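Local coordinates for transcriptional regulatory protein FixJ (Sinorhizobium meliloti, PDB 1DBW), which activates transcription of the nitrogen-fixation regulators nifA and fixK once switched on by FixL, the chain here being its receiver domain, at residues A[17-20]-A[21-24]; A[40-43]-A[44-48]; A[92-95]-A[96-100]. The protein carries 2 engineered substitutions. All coordinates share one frame; numbering follows the deposited sequence.

Contact 1. Residues A[17-20]-A[21-24]; sequences KSLA and FMLT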
ATOM      1  N   LYS A  17      -5.796  -6.781   9.271  1.00 33.01           N
ATOM      2  CA  LYS A  17      -6.953  -7.656   9.053  1.00 35.38           C
ATOM      3  C   LYS A  17      -8.196  -6.831   8.701  1.00 33.23           C
ATOM      4  O   LYS A  17      -8.913  -7.160   7.760  1.00 33.02           O
ATOM      5  CB  LYS A  17      -7.209  -8.519  10.299  1.00 39.15           C
ATOM      6  CG  LYS A  17      -5.992  -9.361  10.693  1.00 45.55           C
ATOM      7  CD  LYS A  17      -5.979  -9.752  12.171  1.00 49.94           C
ATOM      8  CE  LYS A  17      -4.582 -10.223  12.573  1.00 53.31           C
ATOM      9  NZ  LYS A  17      -4.469 -10.604  14.012  1.00 56.90           N
ATOM     10  N   SER A  18      -8.412  -5.747   9.446  1.00 28.62           N
ATOM     11  CA  SER A  18      -9.548  -4.849   9.237  1.00 26.80           C
ATOM     12  C   SER A  18      -9.621  -4.325   7.797  1.00 21.31           C
ATOM     13  O   SER A  18     -10.653  -4.453   7.131  1.00 19.65           O
ATOM     14  CB  SER A  18      -9.455  -3.680  10.223  1.00 30.51           C
ATOM     15  OG  SER A  18     -10.411  -2.683   9.926  1.00 39.97           O
ATOM     16  N   LEU A  19      -8.514  -3.760   7.317  1.00 17.64           N
ATOM     17  CA  LEU A  19      -8.445  -3.216   5.953  1.00 17.07           C
ATOM     18  C   LEU A  19      -8.600  -4.329   4.929  1.00 12.94           C
ATOM     19  O   LEU A  19      -9.412  -4.222   4.011  1.00 15.61           O
ATOM     20  CB  LEU A  19      -7.113  -2.486   5.686  1.00 18.15           C
ATOM     21  CG  LEU A  19      -6.980  -1.883   4.271  1.00 18.95           C
ATOM     22  CD1 LEU A  19      -8.166  -0.940   3.998  1.00 17.16           C
ATOM     23  CD2 LEU A  19      -5.664  -1.102   4.117  1.00 18.66           C
ATOM     24  N   ALA A  20      -7.841  -5.406   5.114  1.00 14.86           N
ATOM     25  CA  ALA A  20      -7.891  -6.510   4.162  1.00 14.83           C
ATOM     26  C   ALA A  20      -9.274  -7.110   4.047  1.00 19.07           C
ATOM     27  O   ALA A  20      -9.757  -7.365   2.930  1.00 16.19           O
ATOM     28  CB  ALA A  20      -6.890  -7.594   4.557  1.00 20.03           C
ATOM     29  N   PHE A  21      -9.894  -7.375   5.198  1.00 16.53           N
ATOM     30  CA  PHE A  21     -11.234  -7.959   5.210  1.00 20.03           C
ATOM     31  C   PHE A  21     -12.238  -7.018   4.550  1.00 18.45           C
ATOM     32  O   PHE A  21     -13.107  -7.457   3.791  1.00 18.23           O
ATOM     33  CB  PHE A  21     -11.670  -8.309   6.631  1.00 24.95           C
ATOM     34  CG  PHE A  21     -10.912  -9.472   7.234  1.00 32.51           C
ATOM     35  CD1 PHE A  21     -11.344 -10.057   8.426  1.00 36.24           C
ATOM     36  CD2 PHE A  21      -9.790 -10.014   6.595  1.00 35.52           C
ATOM     37  CE1 PHE A  21     -10.675 -11.169   8.968  1.00 38.72           C
ATOM     38  CE2 PHE A  21      -9.117 -11.124   7.134  1.00 39.60           C
ATOM     39  CZ  PHE A  21      -9.565 -11.699   8.320  1.00 37.73           C
ATOM     40  N   MET A  22     -12.112  -5.724   4.820  1.00 17.80           N
ATOM     41  CA  MET A  22     -13.010  -4.752   4.219  1.00 15.82           C
ATOM     42  C   MET A  22     -12.862  -4.740   2.699  1.00 13.02           C
ATOM     43  O   MET A  22     -13.858  -4.738   2.004  1.00 14.47           O
ATOM     44  CB  MET A  22     -12.773  -3.353   4.789  1.00 17.24           C
ATOM     45  CG  MET A  22     -13.707  -2.291   4.218  1.00 19.08           C
ATOM     46  SD  MET A  22     -13.253  -1.647   2.597  1.00 18.92           S
ATOM     47  CE  MET A  22     -11.733  -0.682   3.040  1.00 19.44           C
ATOM     48  N   LEU A  23     -11.630  -4.803   2.190  1.00 10.85           N
ATOM     49  CA  LEU A  23     -11.413  -4.811   0.747  1.00 13.55           C
ATOM     50  C   LEU A  23     -11.939  -6.105   0.153  1.00 13.67           C
ATOM     51  O   LEU A  23     -12.587  -6.106  -0.907  1.00 11.72           O
ATOM     52  CB  LEU A  23      -9.924  -4.611   0.423  1.00 13.43           C
ATOM     53  CG  LEU A  23      -9.436  -3.206   0.808  1.00 10.85           C
ATOM     54  CD1 LEU A  23      -7.923  -3.144   0.523  1.00  8.90           C
ATOM     55  CD2 LEU A  23     -10.181  -2.156  -0.009  1.00 13.53           C
ATOM     56  N   THR A  24     -11.719  -7.186   0.886  1.00 10.97           N
ATOM     57  CA  THR A  24     -12.196  -8.500   0.456  1.00 14.88           C
ATOM     58  C   THR A  24     -13.712  -8.458   0.306  1.00 16.31           C
ATOM     59  O   THR A  24     -14.254  -8.926  -0.694  1.00 14.63           O
ATOM     60  CB  THR A  24     -11.796  -9.612   1.450  1.00 19.30           C
ATOM     61  OG1 THR A  24     -10.368  -9.761   1.435  1.00 26.28           O
ATOM     62  CG2 THR A  24     -12.395 -10.934   1.030  1.00 22.98           C
TER
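Four successive backbone bonds, from Phe21, Met22, Leu23 and Thr24 N back to the carbonyls of Lys17, Ser18, Leu19 and Ala20, make residues 17-24 two regular turns of helix 13-25, with Phe21 N 2.8 Å from Lys17 O. The side chains sort themselves by the face of the helix they leave from. On the inner face Leu19 meets two partners with one isobutyl group: its CD1 lies 3.7 Å from Met22 CE, and its CG is 4.1 Å from Leu23 CD1. Met22 reaches that methyl because its chain folds at chi2 (-80°) and again at chi3 (-70°), swinging CE back toward the preceding turn. Leu23 also rests CG on the backbone, 3.4 Å from Leu19 O, and its side chain packs on Val6 and Ile8 of strand 5-10 and Val30 of strand 29-33. With only an alanine methyl at Leu23, Leu19 CG is likely to lose its partner one turn on, and a gap to open toward Val6 and Ile8. The outer face differs in character. The Phe21 ring has the Lys17 carbonyl carbon over one face, toward the rim. Thr24 holds Ala20 O twice, with N at 2.8 Å and OG1 at 2.9 Å; the two donors come from opposite faces of the carbonyl plane, the hydroxyl standing 41° out of it. The helix is thus amphipathic: Leu19, Ala20 and Leu23 pack on strands 5-10 and 29-33, Leu19 near the magnesium ligand Asp10, while Met22 meets helix 108-119 and the Thr24 hydroxyl donates to Ala20 O.

Contact 2. Residues A[40-43]-A[44-48]; sequences LAFA and PDVRN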
ATOM      1  N   LEU A  40       8.845  -7.233   0.194  1.00 16.42           N
ATOM      2  CA  LEU A  40       9.983  -6.996  -0.681  1.00 17.10           C
ATOM      3  C   LEU A  40      10.502  -8.302  -1.300  1.00 18.65           C
ATOM      4  O   LEU A  40      10.942  -8.318  -2.437  1.00 17.77           O
ATOM      5  CB  LEU A  40      11.101  -6.311   0.105  1.00 18.71           C
ATOM      6  CG  LEU A  40      10.996  -4.798   0.185  1.00 22.80           C
ATOM      7  CD1 LEU A  40      11.881  -4.309   1.308  1.00 22.23           C
ATOM      8  CD2 LEU A  40      11.440  -4.180  -1.143  1.00 22.39           C
ATOM      9  N   ALA A  41      10.450  -9.396  -0.542  1.00 16.02           N
ATOM     10  CA  ALA A  41      10.915 -10.680  -1.033  1.00 17.97           C
ATOM     11  C   ALA A  41       9.990 -11.215  -2.119  1.00 18.07           C
ATOM     12  O   ALA A  41      10.435 -11.859  -3.086  1.00 20.03           O
ATOM     13  CB  ALA A  41      11.044 -11.688   0.133  1.00 17.28           C
ATOM     14  N   PHE A  42       8.710 -10.897  -1.981  1.00 18.37           N
ATOM     15  CA  PHE A  42       7.690 -11.324  -2.930  1.00 17.40           C
ATOM     16  C   PHE A  42       7.548 -10.391  -4.141  1.00 14.39           C
ATOM     17  O   PHE A  42       7.180 -10.837  -5.230  1.00 14.50           O
ATOM     18  CB  PHE A  42       6.326 -11.381  -2.196  1.00 18.63           C
ATOM     19  CG  PHE A  42       5.206 -11.964  -3.018  1.00 17.41           C
ATOM     20  CD1 PHE A  42       5.088 -13.343  -3.150  1.00 19.94           C
ATOM     21  CD2 PHE A  42       4.312 -11.136  -3.706  1.00 16.83           C
ATOM     22  CE1 PHE A  42       4.108 -13.908  -3.957  1.00 18.47           C
ATOM     23  CE2 PHE A  42       3.319 -11.688  -4.521  1.00 16.74           C
ATOM     24  CZ  PHE A  42       3.221 -13.078  -4.646  1.00 16.32           C
ATOM     25  N   ALA A  43       7.941  -9.137  -3.989  1.00 11.47           N
ATOM     26  CA  ALA A  43       7.734  -8.129  -5.021  1.00 13.20           C
ATOM     27  C   ALA A  43       8.105  -8.476  -6.460  1.00 12.17           C
ATOM     28  O   ALA A  43       7.355  -8.122  -7.357  1.00 14.21           O
ATOM     29  CB  ALA A  43       8.335  -6.777  -4.611  1.00 13.75           C
ATOM     30  N   PRO A  44       9.260  -9.112  -6.690  1.00 14.88           N
ATOM     31  CA  PRO A  44       9.618  -9.436  -8.075  1.00 15.36           C
ATOM     32  C   PRO A  44       8.634 -10.375  -8.743  1.00 15.72           C
ATOM     33  O   PRO A  44       8.579 -10.384  -9.957  1.00 16.39           O
ATOM     34  CB  PRO A  44      10.994 -10.077  -7.940  1.00 16.16           C
ATOM     35  CG  PRO A  44      11.568  -9.402  -6.718  1.00 16.02           C
ATOM     36  CD  PRO A  44      10.369  -9.449  -5.780  1.00 14.91           C
ATOM     37  N   ASP A  45       7.851 -11.106  -7.945  1.00 13.24           N
ATOM     38  CA  ASP A  45       6.861 -12.048  -8.480  1.00 14.50           C
ATOM     39  C   ASP A  45       5.506 -11.409  -8.729  1.00 17.87           C
ATOM     40  O   ASP A  45       4.643 -12.026  -9.362  1.00 16.36           O
ATOM     41  CB  ASP A  45       6.710 -13.246  -7.556  1.00 18.60           C
ATOM     42  CG  ASP A  45       7.894 -14.183  -7.647  1.00 26.51           C
ATOM     43  OD1 ASP A  45       8.234 -14.585  -8.782  1.00 30.29           O
ATOM     44  OD2 ASP A  45       8.498 -14.480  -6.601  1.00 24.41           O
ATOM     45  N   VAL A  46       5.318 -10.198  -8.206  1.00 13.19           N
ATOM     46  CA  VAL A  46       4.052  -9.482  -8.405  1.00 12.92           C
ATOM     47  C   VAL A  46       3.780  -9.079  -9.847  1.00 16.10           C
ATOM     48  O   VAL A  46       4.591  -8.430 -10.524  1.00 15.80           O
ATOM     49  CB  VAL A  46       3.956  -8.206  -7.526  1.00 14.66           C
ATOM     50  CG1 VAL A  46       2.734  -7.346  -7.935  1.00 16.60           C
ATOM     51  CG2 VAL A  46       3.783  -8.562  -6.081  1.00 13.22           C
ATOM     52  N   ARG A  47       2.601  -9.467 -10.308  1.00 18.61           N
ATOM     53  CA  ARG A  47       2.129  -9.080 -11.619  1.00 15.92           C
ATOM     54  C   ARG A  47       0.772  -8.451 -11.328  1.00 15.81           C
ATOM     55  O   ARG A  47       0.020  -8.960 -10.472  1.00 15.92           O
ATOM     56  CB  ARG A  47       1.975 -10.311 -12.532  1.00 18.74           C
ATOM     57  CG  ARG A  47       3.320 -10.987 -12.862  1.00 21.95           C
ATOM     58  CD  ARG A  47       4.255 -10.006 -13.575  1.00 27.89           C
ATOM     59  NE  ARG A  47       5.533 -10.630 -13.924  1.00 35.63           N
ATOM     60  CZ  ARG A  47       6.547 -10.805 -13.073  1.00 38.73           C
ATOM     61  NH1 ARG A  47       6.457 -10.402 -11.810  1.00 30.12           N
ATOM     62  NH2 ARG A  47       7.658 -11.396 -13.485  1.00 37.37           N
ATOM     63  N   ASN A  48       0.483  -7.345 -12.005  1.00 17.90           N
ATOM     64  CA  ASN A  48      -0.784  -6.623 -11.867  1.00 18.91           C
ATOM     65  C   ASN A  48      -1.155  -6.484 -10.399  1.00 16.31           C
ATOM     66  O   ASN A  48      -2.190  -6.967  -9.937  1.00 16.71           O
ATOM     67  CB  ASN A  48      -1.908  -7.326 -12.641  1.00 24.84           C
ATOM     68  CG  ASN A  48      -1.444  -7.861 -13.967  1.00 31.19           C
ATOM     69  OD1 ASN A  48      -1.038  -7.102 -14.842  1.00 38.15           O
ATOM     70  ND2 ASN A  48      -1.482  -9.187 -14.119  1.00 39.29           N
TER
HETATM   71  O   HOH W   1       6.674  -7.020  -9.751  1.00 20.18           O
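Phe42 and Val46 meet across the turn by which helix 36-42 gives way to the loop before strand 49-54 of the doubly wound receiver fold, a turn of 3-10 character from Ala43 to Asp45. Two backbone bonds of the i to i+3 kind shape it: Asp45 N gives to Phe42 O at 2.8 Å, and Val46 N gives to Ala43 O at 3.0 Å, the latter donor well above the carbonyl plane. Pro44 has no N-H to offer. Its CD packs 3.6 Å from CB of the adjacent Ala43.

The aromatic side chain shows how a residue can leave a helix pointing away and still return to the turn. From CB, Phe42 sets CG opposite its own backbone N (chi1 -173°), which carries the ring along the chain toward the residues that follow. CG and the ring atoms then present one face to Asp45 CB, a loose contact in which CE1 is the nearest ring atom. At the CD2-CE2 side of the ring, both atoms lie 3.5 Å from Val46 CG2, which comes in obliquely, with the two side chains crossing at about a right angle. The ring also makes a cation-pi contact with Lys31 of strand 29-33, while Ala43 faces Leu69 of helix 62-71.

Polar groups on the turn are paired as well. A water gives one hydrogen to Ala43 O and one to Val46 O, bridging the two carbonyls. Arg47 curls back, and its NH1 donates to two carbonyl oxygens lying close to the guanidinium plane: Pro44 O at 2.8 Å, in a nearly straight bond of 167°, and Val46 O at 3.0 Å.

Contact 3. Residues A[92-95]-A[96-100]; sequences EAMK and AGAVD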
ATOM      1  N   GLU A  92       6.683  12.974   2.253  1.00 14.03           N
ATOM      2  CA  GLU A  92       7.752  12.055   1.880  1.00 18.45           C
ATOM      3  C   GLU A  92       7.252  10.895   1.027  1.00 20.55           C
ATOM      4  O   GLU A  92       7.946  10.461   0.122  1.00 21.95           O
ATOM      5  CB  GLU A  92       8.503  11.568   3.113  1.00 20.46           C
ATOM      6  CG  GLU A  92       9.361  12.673   3.755  1.00 28.14           C
ATOM      7  CD  GLU A  92      10.313  13.368   2.758  1.00 34.42           C
ATOM      8  OE1 GLU A  92      10.389  14.622   2.762  1.00 31.61           O
ATOM      9  OE2 GLU A  92      10.978  12.661   1.961  1.00 38.24           O
ATOM     10  N   ALA A  93       6.011  10.491   1.260  1.00 19.57           N
ATOM     11  CA  ALA A  93       5.399   9.406   0.504  1.00 20.75           C
ATOM     12  C   ALA A  93       5.212   9.836  -0.941  1.00 20.76           C
ATOM     13  O   ALA A  93       5.559   9.081  -1.864  1.00 20.19           O
ATOM     14  CB  ALA A  93       4.061   9.005   1.129  1.00 18.94           C
ATOM     15  N   MET A  94       4.740  11.074  -1.146  1.00 16.25           N
ATOM     16  CA  MET A  94       4.535  11.583  -2.492  1.00 19.31           C
ATOM     17  C   MET A  94       5.862  11.802  -3.189  1.00 20.57           C
ATOM     18  O   MET A  94       5.969  11.549  -4.382  1.00 20.99           O
ATOM     19  CB  MET A  94       3.704  12.868  -2.509  1.00 18.40           C
ATOM     20  CG  MET A  94       2.325  12.698  -1.948  1.00 16.48           C
ATOM     21  SD  MET A  94       1.488  11.226  -2.681  1.00 19.83           S
ATOM     22  CE  MET A  94       1.133  11.852  -4.214  1.00 21.93           C
ATOM     23  N   LYS A  95       6.854  12.303  -2.445  1.00 20.64           N
ATOM     24  CA  LYS A  95       8.197  12.523  -2.983  1.00 25.21           C
ATOM     25  C   LYS A  95       8.836  11.196  -3.416  1.00 22.50           C
ATOM     26  O   LYS A  95       9.529  11.131  -4.428  1.00 24.84           O
ATOM     27  CB  LYS A  95       9.096  13.204  -1.944  1.00 26.38           C
ATOM     28  CG  LYS A  95      10.511  13.449  -2.462  1.00 33.32           C
ATOM     29  CD  LYS A  95      11.208  14.583  -1.718  1.00 35.74           C
ATOM     30  CE  LYS A  95      12.480  15.008  -2.459  1.00 41.80           C
ATOM     31  NZ  LYS A  95      13.001  16.336  -1.983  1.00 44.27           N
ATOM     32  N   ALA A  96       8.521  10.137  -2.679  1.00 21.61           N
ATOM     33  CA  ALA A  96       9.033   8.782  -2.937  1.00 22.91           C
ATOM     34  C   ALA A  96       8.341   8.074  -4.108  1.00 22.91           C
ATOM     35  O   ALA A  96       8.729   6.954  -4.478  1.00 26.82           O
ATOM     36  CB  ALA A  96       8.920   7.934  -1.672  1.00 24.05           C
ATOM     37  N   GLY A  97       7.306   8.691  -4.666  1.00 20.40           N
ATOM     38  CA  GLY A  97       6.644   8.095  -5.822  1.00 19.85           C
ATOM     39  C   GLY A  97       5.294   7.443  -5.618  1.00 21.28           C
ATOM     40  O   GLY A  97       4.715   6.882  -6.558  1.00 20.08           O
ATOM     41  N   ALA A  98       4.737   7.590  -4.424  1.00 16.78           N
ATOM     42  CA  ALA A  98       3.410   7.029  -4.151  1.00 13.93           C
ATOM     43  C   ALA A  98       2.392   7.696  -5.077  1.00 19.09           C
ATOM     44  O   ALA A  98       2.531   8.861  -5.434  1.00 18.03           O
ATOM     45  CB  ALA A  98       3.031   7.304  -2.668  1.00 17.73           C
ATOM     46  N   VAL A  99       1.412   6.926  -5.533  1.00 15.11           N
ATOM     47  CA  VAL A  99       0.341   7.422  -6.379  1.00 17.95           C
ATOM     48  C   VAL A  99      -0.464   8.387  -5.520  1.00 14.12           C
ATOM     49  O   VAL A  99      -0.969   9.396  -6.000  1.00 19.39           O
ATOM     50  CB  VAL A  99      -0.598   6.255  -6.815  1.00 18.44           C
ATOM     51  CG1 VAL A  99      -1.935   6.803  -7.361  1.00 17.44           C
ATOM     52  CG2 VAL A  99       0.103   5.374  -7.847  1.00 28.14           C
ATOM     53  N   ASP A 100      -0.605   8.049  -4.246  1.00 16.98           N
ATOM     54  CA  ASP A 100      -1.344   8.896  -3.316  1.00 18.17           C
ATOM     55  C   ASP A 100      -1.060   8.480  -1.895  1.00 18.73           C
ATOM     56  O   ASP A 100      -0.464   7.442  -1.643  1.00 17.03           O
ATOM     57  CB  ASP A 100      -2.856   8.801  -3.554  1.00 22.29           C
ATOM     58  CG  ASP A 100      -3.614  10.080  -3.133  1.00 27.93           C
ATOM     59  OD1 ASP A 100      -3.019  11.045  -2.579  1.00 24.62           O
ATOM     60  OD2 ASP A 100      -4.829  10.132  -3.390  1.00 35.88           O
TER
HETATM   61  O   HOH W   2       4.174  10.801  -6.207  1.00 25.84           O
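Ala93 and Ala98 meet through both backbone and side chain where helix 87-95 ends. The backbone bonds come first. Ala96 N still gives the regular helical bond to Glu92 O, at 2.9 Å, and adds a weak one to Ala93 O. The next residues change the pattern: Ala98 N reaches five residues back to Ala93 O at 3.1 Å, and Gly97 N turns to Met94 O, standing high above that carbonyl's plane. Gly97 makes this possible with a positive phi of 105°, where a CB would collide with Ala96 O.

Apolar contacts line the turn. Ala98 CB sits 4.3 Å from Ala93 CB, and both methyls touch Val80 of strand 78-82. Met94 bends at chi2 and chi3 (-49° and -75°), so that its thioether lies along the departing chain: SD is 4.2 Å from Ala98 CB and 3.7 Å from Asp100 CA, while CE is in van der Waals contact with Ala98 O at 3.5 Å.

Water supplies the third kind of link. One molecule donates to Met94 O and to Ala98 O, both at 2.7 Å, tying the last helical turn to the chain leading into strand 100-103.

The 6→1 bond from Ala98 N and the 5→2 bond from Gly97 N, with positive phi at Gly97, make a Schellman motif, the Ala93-Ala98 contact being its usual hydrophobic pair; it caps helix 87-95 before the edge strand of the receiver domain.

From the N terminus, strand 5-10 leads into helix 13-25, and contact 1 lies within that helix, closing no loop but setting the face that packs on the sheet in the first beta-alpha-beta unit. Contact 2 follows after strand 29-33, turning the chain out of helix 36-42 toward the central strand 49-54. Contact 3 comes last, capping helix 87-95 before edge strand 100-103. The three run in series, neither nesting nor crossing, and their nearest atoms stay about 12 to 13 Å apart. Contacts 1 and 3 fall on opposite sides of the domain's centre, and helix 62-71 is a shared neighbour of contacts 2 and 3.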